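Local coordinates for protein nucleoporin NUP82 (Chaetomium thermophilum, PDB 5CWW) that is a structural constituent of the nuclear pore complex and probably helps to dock transport factors, the part described here being its N-terminal beta-propeller domain, at residues 433-437 / 476-480; 505-510 / 559-565; 429-433 / 488-492. One frame throughout, in Å; residues are numbered along the deposited sequence.

Overall arrangement
The three contacts show a beta-propeller held within a sheet (contact 1), between two sheets (contact 3) and between a hairpin and a connecting loop (contact 2). Contacts 1 and 3 are the nearest pair, with centres about 8 Å apart: they share T433, and L431 CD1 packs 3.8 Å from V437 CG2. The centre of contact 2 lies about 11 Å from that of contact 3 and 13 Å from that of contact 1. Strands 491-494 and 501-506, neighbours in one sheet, tie contacts 3 and 2 through a probable hydrogen bond of 2.9 Å from M491 N to T505 O, while L479 CD1 of contact 1 reaches H506 CE1 of contact 2 at 3.5 Å.

Contact 1: residues 433-437 / 476-480; sequences TSGQV and FDTLK
V437 and F476 exchange two backbone hydrogen bonds, V437 N to F476 O at 2.8 Å and F476 N to V437 O at 2.9 Å, as an antiparallel hydrogen-bonded pair. Beyond them a side chain takes over: T478 OG1 donates to G435 O at 2.6 Å, coming in at 125° to the C=O bond and tilted somewhat from the carbonyl plane. The T478 torsion (chi1 62°) sets OG1 between its own backbone N and carbonyl carbon, within reach of that oxygen. A water accepts from L479 N and lies 2.9 Å from S434 O. The contact thus marks where strands 437-441 and 469-476 of one propeller sheet part company, and the turn leading into the first of them is an ST turn, Q436 N donating to S434 OG. A strand of the chain of another protein extends this sheet in parallel beside F476, and its backbone holds D477 OD2. V437 CB sits over one face of the F476 ring, 4.1 Å from its centroid, and V437 CG2 meets T478 CG2 at 3.5 Å. At the far end L479 CD1 rests 3.4 Å from S434 O.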
loop_
_atom_site.group_PDB
_atom_site.type_symbol
_atom_site.label_atom_id
_atom_site.label_comp_id
_atom_site.label_asym_id
_atom_site.label_seq_id
_atom_site.Cartn_x
_atom_site.Cartn_y
_atom_site.Cartn_z
ATOM N N THR B 433 -3.305 13.989 4.525
ATOM C CA THR B 433 -3.011 15.110 3.635
ATOM C C THR B 433 -2.566 16.335 4.423
ATOM O O THR B 433 -1.661 17.059 4.008
ATOM C CB THR B 433 -4.243 15.488 2.782
ATOM O OG1 THR B 433 -4.676 14.347 2.028
ATOM C CG2 THR B 433 -3.921 16.635 1.826
ATOM N N SER B 434 -3.203 16.553 5.568
ATOM C CA SER B 434 -2.926 17.722 6.395
ATOM C C SER B 434 -1.556 17.642 7.055
ATOM O O SER B 434 -1.079 18.623 7.622
ATOM C CB SER B 434 -3.999 17.876 7.472
ATOM O OG SER B 434 -3.908 16.831 8.423
ATOM N N GLY B 435 -0.931 16.471 6.987
ATOM C CA GLY B 435 0.330 16.238 7.666
ATOM C C GLY B 435 0.116 15.644 9.044
ATOM O O GLY B 435 1.071 15.412 9.784
ATOM N N GLN B 436 -1.144 15.407 9.396
ATOM C CA GLN B 436 -1.477 14.737 10.645
ATOM C C GLN B 436 -0.896 13.330 10.653
ATOM O O GLN B 436 -0.989 12.606 9.661
ATOM C CB GLN B 436 -2.996 14.678 10.844
ATOM C CG GLN B 436 -3.447 13.928 12.099
ATOM C CD GLN B 436 -4.892 13.469 12.021
ATOM O OE1 GLN B 436 -5.193 12.407 11.463
ATOM N NE2 GLN B 436 -5.792 14.262 12.585
ATOM N N VAL B 437 -0.293 12.959 11.777
ATOM C CA VAL B 437 0.238 11.615 11.970
ATOM C C VAL B 437 -0.561 10.899 13.047
ATOM O O VAL B 437 -0.869 11.473 14.092
ATOM C CB VAL B 437 1.726 11.637 12.372
ATOM C CG1 VAL B 437 2.246 10.221 12.602
ATOM C CG2 VAL B 437 2.552 12.337 11.304
ATOM N N PHE B 476 -1.107 13.523 16.167
ATOM C CA PHE B 476 -0.537 14.864 16.249
ATOM C C PHE B 476 -0.268 15.476 14.878
ATOM O O PHE B 476 0.028 14.768 13.914
ATOM C CB PHE B 476 0.759 14.838 17.067
ATOM C CG PHE B 476 1.795 13.879 16.543
ATOM C CD1 PHE B 476 2.674 14.264 15.545
ATOM C CD2 PHE B 476 1.895 12.596 17.058
ATOM C CE1 PHE B 476 3.630 13.387 15.067
ATOM C CE2 PHE B 476 2.849 11.715 16.584
ATOM C CZ PHE B 476 3.717 12.112 15.586
ATOM N N ASP B 477 -0.378 16.798 14.805
ATOM C CA ASP B 477 -0.026 17.538 13.599
ATOM C C ASP B 477 1.484 17.585 13.415
ATOM O O ASP B 477 2.240 17.496 14.385
ATOM C CB ASP B 477 -0.576 18.968 13.653
ATOM C CG ASP B 477 -2.078 19.036 13.441
ATOM O OD1 ASP B 477 -2.626 18.181 12.714
ATOM O OD2 ASP B 477 -2.709 19.964 13.988
ATOM N N THR B 478 1.915 17.720 12.163
ATOM C CA THR B 478 3.311 18.006 11.851
ATOM C C THR B 478 3.417 19.316 11.073
ATOM O O THR B 478 4.516 19.821 10.848
ATOM C CB THR B 478 3.961 16.875 11.036
ATOM O OG1 THR B 478 3.288 16.732 9.777
ATOM C CG2 THR B 478 3.903 15.560 11.804
ATOM N N LEU B 479 2.270 19.852 10.661
ATOM C CA LEU B 479 2.212 21.119 9.935
ATOM C C LEU B 479 1.309 22.122 10.644
ATOM O O LEU B 479 0.344 21.742 11.307
ATOM C CB LEU B 479 1.701 20.903 8.509
ATOM C CG LEU B 479 2.535 20.014 7.585
ATOM C CD1 LEU B 479 1.814 19.818 6.258
ATOM C CD2 LEU B 479 3.913 20.609 7.361
ATOM N N LYS B 480 1.625 23.405 10.497
ATOM C CA LYS B 480 0.724 24.457 10.944
ATOM C C LYS B 480 -0.376 24.603 9.898
ATOM O O LYS B 480 -0.170 24.241 8.742
ATOM C CB LYS B 480 1.460 25.784 11.135
ATOM C CG LYS B 480 2.714 25.700 11.987
ATOM C CD LYS B 480 3.171 27.087 12.421
ATOM C CE LYS B 480 4.550 27.054 13.058
ATOM N NZ LYS B 480 5.612 26.715 12.069
HETATM O O HOH W 1 -0.448 18.498 10.467
HETATM O O HOH W 2 -4.238 18.408 10.848
#

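Contact 2: residues 505-510 / 559-565; sequences THPAGI and QSPLAAA
P507 sets its CG against P561, 4.0 Å from P561 CA, while P507 CD lies 3.2 Å above the plane of the neighbouring H506 ring, toward the rim of one face. At the edge of that imidazole, in its plane, is A508 CA. A508 N also donates to H506 ND1 at 3.1 Å, from a position 25° out of the ring plane, which helps to hold the rotation of the imidazole. These residues form the type I turn from H506 to G509 that closes the hairpin of strands 501-506 and 509-514. Over the hairpin runs 559-565, the connection from the outermost strand of this sheet, 548-554, onward to strand 566-570 of the propeller. L562 buries more surface against the hairpin than any other residue of 559-565, with CD1 4.0 Å from I510 CG1 and CB 3.7 Å from T505 CG2; its CD1 also lies against a backbone oxygen, H506 O, at 3.4 Å. The two branches of T505 divide the work. T505 OG1, anti to the carbonyl carbon (chi1 -57°), accepts from A565 N at 2.9 Å, N-H...O 153°, and the methyl is left to pack on L562 and A563 O. Past this bond A565 CB meets I510 CG2 at 4.2 Å. At the turn end, Q555 NE2 hydrogen-bonds both P507 O and S560 O, joining hairpin and loop from outside the two segments.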
loop_
_atom_site.group_PDB
_atom_site.type_symbol
_atom_site.label_atom_id
_atom_site.label_comp_id
_atom_site.label_asym_id
_atom_site.label_seq_id
_atom_site.Cartn_x
_atom_site.Cartn_y
_atom_site.Cartn_z
ATOM N N THR B 505 8.243 14.047 5.280
ATOM C CA THR B 505 8.665 15.061 4.319
ATOM C C THR B 505 7.453 15.673 3.630
ATOM O O THR B 505 6.528 14.969 3.231
ATOM C CB THR B 505 9.616 14.481 3.253
ATOM O OG1 THR B 505 10.755 13.893 3.892
ATOM C CG2 THR B 505 10.085 15.573 2.295
ATOM N N HIS B 506 7.484 16.991 3.483
ATOM C CA HIS B 506 6.381 17.753 2.912
ATOM C C HIS B 506 6.986 19.028 2.331
ATOM O O HIS B 506 8.036 19.469 2.801
ATOM C CB HIS B 506 5.331 18.058 3.988
ATOM C CG HIS B 506 4.086 18.706 3.467
ATOM N ND1 HIS B 506 3.939 20.072 3.379
ATOM C CD2 HIS B 506 2.923 18.173 3.023
ATOM C CE1 HIS B 506 2.743 20.355 2.893
ATOM N NE2 HIS B 506 2.106 19.220 2.669
ATOM N N PRO B 507 6.355 19.618 1.302
ATOM C CA PRO B 507 6.921 20.858 0.754
ATOM C C PRO B 507 7.138 21.954 1.802
ATOM O O PRO B 507 7.971 22.836 1.598
ATOM C CB PRO B 507 5.874 21.287 -0.276
ATOM C CG PRO B 507 5.270 20.003 -0.737
ATOM C CD PRO B 507 5.248 19.108 0.470
ATOM N N ALA B 508 6.408 21.886 2.910
ATOM C CA ALA B 508 6.535 22.875 3.973
ATOM C C ALA B 508 7.799 22.642 4.796
ATOM O O ALA B 508 8.390 23.588 5.315
ATOM C CB ALA B 508 5.309 22.845 4.870
ATOM N N GLY B 509 8.208 21.382 4.915
ATOM C CA GLY B 509 9.410 21.046 5.660
ATOM C C GLY B 509 9.524 19.573 6.013
ATOM O O GLY B 509 8.705 18.757 5.590
ATOM N N ILE B 510 10.553 19.244 6.790
ATOM C CA ILE B 510 10.823 17.870 7.202
ATOM C C ILE B 510 10.745 17.750 8.723
ATOM O O ILE B 510 11.185 18.645 9.446
ATOM C CB ILE B 510 12.213 17.396 6.721
ATOM C CG1 ILE B 510 12.340 17.585 5.205
ATOM C CG2 ILE B 510 12.440 15.934 7.100
ATOM C CD1 ILE B 510 13.725 17.308 4.653
ATOM N N GLN B 559 7.141 26.854 -2.889
ATOM C CA GLN B 559 6.202 25.745 -3.008
ATOM C C GLN B 559 6.865 24.494 -3.582
ATOM O O GLN B 559 6.198 23.488 -3.823
ATOM C CB GLN B 559 5.014 26.152 -3.882
ATOM C CG GLN B 559 4.216 27.322 -3.325
ATOM C CD GLN B 559 3.072 27.736 -4.229
ATOM O OE1 GLN B 559 3.129 27.551 -5.445
ATOM N NE2 GLN B 559 2.025 28.300 -3.639
ATOM N N SER B 560 8.173 24.567 -3.800
ATOM C CA SER B 560 8.930 23.448 -4.353
ATOM C C SER B 560 8.788 22.200 -3.486
ATOM O O SER B 560 9.032 22.252 -2.284
ATOM C CB SER B 560 10.407 23.817 -4.484
ATOM O OG SER B 560 11.219 22.657 -4.514
ATOM N N PRO B 561 8.393 21.068 -4.092
ATOM C CA PRO B 561 8.299 19.846 -3.290
ATOM C C PRO B 561 9.675 19.308 -2.922
ATOM O O PRO B 561 10.632 19.502 -3.674
ATOM C CB PRO B 561 7.561 18.878 -4.215
ATOM C CG PRO B 561 7.931 19.323 -5.580
ATOM C CD PRO B 561 8.062 20.821 -5.507
ATOM N N LEU B 562 9.768 18.645 -1.774
ATOM C CA LEU B 562 11.030 18.087 -1.313
ATOM C C LEU B 562 11.085 16.592 -1.585
ATOM O O LEU B 562 10.091 15.883 -1.420
ATOM C CB LEU B 562 11.224 18.355 0.183
ATOM C CG LEU B 562 11.145 19.819 0.624
ATOM C CD1 LEU B 562 11.331 19.929 2.129
ATOM C CD2 LEU B 562 12.175 20.672 -0.106
ATOM N N ALA B 563 12.249 16.119 -2.013
ATOM C CA ALA B 563 12.482 14.691 -2.143
ATOM C C ALA B 563 12.341 14.041 -0.771
ATOM O O ALA B 563 12.807 14.589 0.229
ATOM C CB ALA B 563 13.855 14.423 -2.728
ATOM N N ALA B 564 11.678 12.889 -0.728
ATOM C CA ALA B 564 11.482 12.161 0.520
ATOM C C ALA B 564 12.811 11.980 1.239
ATOM O O ALA B 564 13.803 11.577 0.632
ATOM C CB ALA B 564 10.838 10.813 0.253
ATOM N N ALA B 565 12.817 12.295 2.531
ATOM C CA ALA B 565 14.030 12.250 3.338
ATOM C C ALA B 565 14.686 10.877 3.272
ATOM O O ALA B 565 14.013 9.853 3.355
ATOM C CB ALA B 565 13.714 12.614 4.780
#

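Contact 3: residues 429-433 / 488-492; sequences CLLST and GWPMF
L431 stands over the F492 ring, its CD2 4.2 Å from the ring centroid and 3° off the normal, a CH-pi contact centred on the face. Such an apolar seam, with no hydrogen bond between the segments, joins two sheets of the beta-propeller: strand 427-432 belongs to one, and 491-494 is the outermost strand of the next, the two segments running in nearly opposite directions. L431 also brings CB to F492 CE2 at 3.5 Å, so the leucine touches the ring with its root as well as its tip. L431 CG, anti to the backbone N (chi1 -173°), is swung toward P490, and L431 CD2 lies 3.7 Å from P490 CB. C429 CB approaches F492 CZ at 3.9 Å, and the carbonyl carbon of L430 comes up at the ring edge, near its plane. Were F492 an alanine, L431 CD2 and C429 CB would probably lose the ring they pack on, and a gap would open between the sheets. Along the seam P490 wedges under the end of the strand, with CG 3.3 Å from S432 O. A second shell holds the first in place. The F492 ring meets that of F502 with the planes nearly perpendicular, and F492 N donates to D391 OD2, which ties the segment to strand 389-395. V504 packs on both L431 and F492. At the far end T433 OG1 is hydrogen-bonded with E388 OE1 and K390 NZ, and the same lysine nitrogen reaches G488 O, the atom that T433 CG2 approaches to 3.6 Å.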
loop_
_atom_site.group_PDB
_atom_site.type_symbol
_atom_site.label_atom_id
_atom_site.label_comp_id
_atom_site.label_asym_id
_atom_site.label_seq_id
_atom_site.Cartn_x
_atom_site.Cartn_y
_atom_site.Cartn_z
ATOM N N CYS B 429 1.506 3.419 11.404
ATOM C CA CYS B 429 1.580 4.873 11.359
ATOM C C CYS B 429 0.895 5.381 10.093
ATOM O O CYS B 429 1.151 4.874 8.996
ATOM C CB CYS B 429 3.036 5.337 11.413
ATOM S SG CYS B 429 3.973 4.644 12.805
ATOM N N LEU B 430 0.022 6.372 10.254
ATOM C CA LEU B 430 -0.802 6.875 9.158
ATOM C C LEU B 430 -0.589 8.372 8.966
ATOM O O LEU B 430 -0.671 9.143 9.919
ATOM C CB LEU B 430 -2.280 6.588 9.423
ATOM C CG LEU B 430 -2.640 5.146 9.789
ATOM C CD1 LEU B 430 -4.105 5.046 10.194
ATOM C CD2 LEU B 430 -2.339 4.202 8.635
ATOM N N LEU B 431 -0.335 8.770 7.724
ATOM C CA LEU B 431 -0.058 10.162 7.382
ATOM C C LEU B 431 -1.184 10.747 6.532
ATOM O O LEU B 431 -1.477 10.251 5.442
ATOM C CB LEU B 431 1.279 10.255 6.646
ATOM C CG LEU B 431 1.880 11.621 6.314
ATOM C CD1 LEU B 431 1.923 12.535 7.530
ATOM C CD2 LEU B 431 3.285 11.408 5.766
ATOM N N SER B 432 -1.818 11.797 7.047
ATOM C CA SER B 432 -2.929 12.451 6.363
ATOM C C SER B 432 -2.440 13.565 5.443
ATOM O O SER B 432 -1.310 14.033 5.573
ATOM C CB SER B 432 -3.920 13.024 7.378
ATOM O OG SER B 432 -4.312 12.045 8.324
ATOM N N THR B 433 -3.305 13.989 4.525
ATOM C CA THR B 433 -3.011 15.110 3.635
ATOM C C THR B 433 -2.566 16.335 4.423
ATOM O O THR B 433 -1.661 17.059 4.008
ATOM C CB THR B 433 -4.243 15.488 2.782
ATOM O OG1 THR B 433 -4.676 14.347 2.028
ATOM C CG2 THR B 433 -3.921 16.635 1.826
ATOM N N GLY B 488 -1.567 18.304 -1.015
ATOM C CA GLY B 488 -0.213 17.959 -0.622
ATOM C C GLY B 488 -0.033 16.467 -0.421
ATOM O O GLY B 488 -0.949 15.774 0.026
ATOM N N TRP B 489 1.159 15.980 -0.757
ATOM C CA TRP B 489 1.501 14.570 -0.609
ATOM C C TRP B 489 2.683 14.399 0.338
ATOM O O TRP B 489 3.821 14.238 -0.105
ATOM C CB TRP B 489 1.827 13.952 -1.970
ATOM C CG TRP B 489 0.625 13.453 -2.704
ATOM C CD1 TRP B 489 -0.229 14.185 -3.476
ATOM C CD2 TRP B 489 0.145 12.105 -2.740
ATOM N NE1 TRP B 489 -1.214 13.376 -3.988
ATOM C CE2 TRP B 489 -1.008 12.094 -3.551
ATOM C CE3 TRP B 489 0.575 10.906 -2.162
ATOM C CZ2 TRP B 489 -1.735 10.931 -3.799
ATOM C CZ3 TRP B 489 -0.148 9.754 -2.409
ATOM C CH2 TRP B 489 -1.290 9.773 -3.221
ATOM N N PRO B 490 2.421 14.443 1.652
ATOM C CA PRO B 490 3.501 14.200 2.613
ATOM C C PRO B 490 3.912 12.728 2.609
ATOM O O PRO B 490 3.080 11.873 2.306
ATOM C CB PRO B 490 2.883 14.620 3.950
ATOM C CG PRO B 490 1.414 14.428 3.762
ATOM C CD PRO B 490 1.138 14.739 2.318
ATOM N N MET B 491 5.170 12.442 2.940
ATOM C CA MET B 491 5.713 11.089 2.822
ATOM C C MET B 491 6.429 10.628 4.086
ATOM O O MET B 491 7.086 11.419 4.754
ATOM C CB MET B 491 6.690 11.021 1.649
ATOM C CG MET B 491 6.093 11.402 0.307
ATOM S SD MET B 491 7.370 11.627 -0.948
ATOM C CE MET B 491 8.031 13.220 -0.469
ATOM N N PHE B 492 6.302 9.342 4.397
ATOM C CA PHE B 492 7.102 8.720 5.449
ATOM C C PHE B 492 8.468 8.306 4.904
ATOM O O PHE B 492 8.601 7.985 3.722
ATOM C CB PHE B 492 6.393 7.490 6.025
ATOM C CG PHE B 492 5.341 7.804 7.054
ATOM C CD1 PHE B 492 5.610 8.655 8.114
ATOM C CD2 PHE B 492 4.081 7.231 6.966
ATOM C CE1 PHE B 492 4.640 8.933 9.065
ATOM C CE2 PHE B 492 3.109 7.502 7.913
ATOM C CZ PHE B 492 3.390 8.355 8.966
#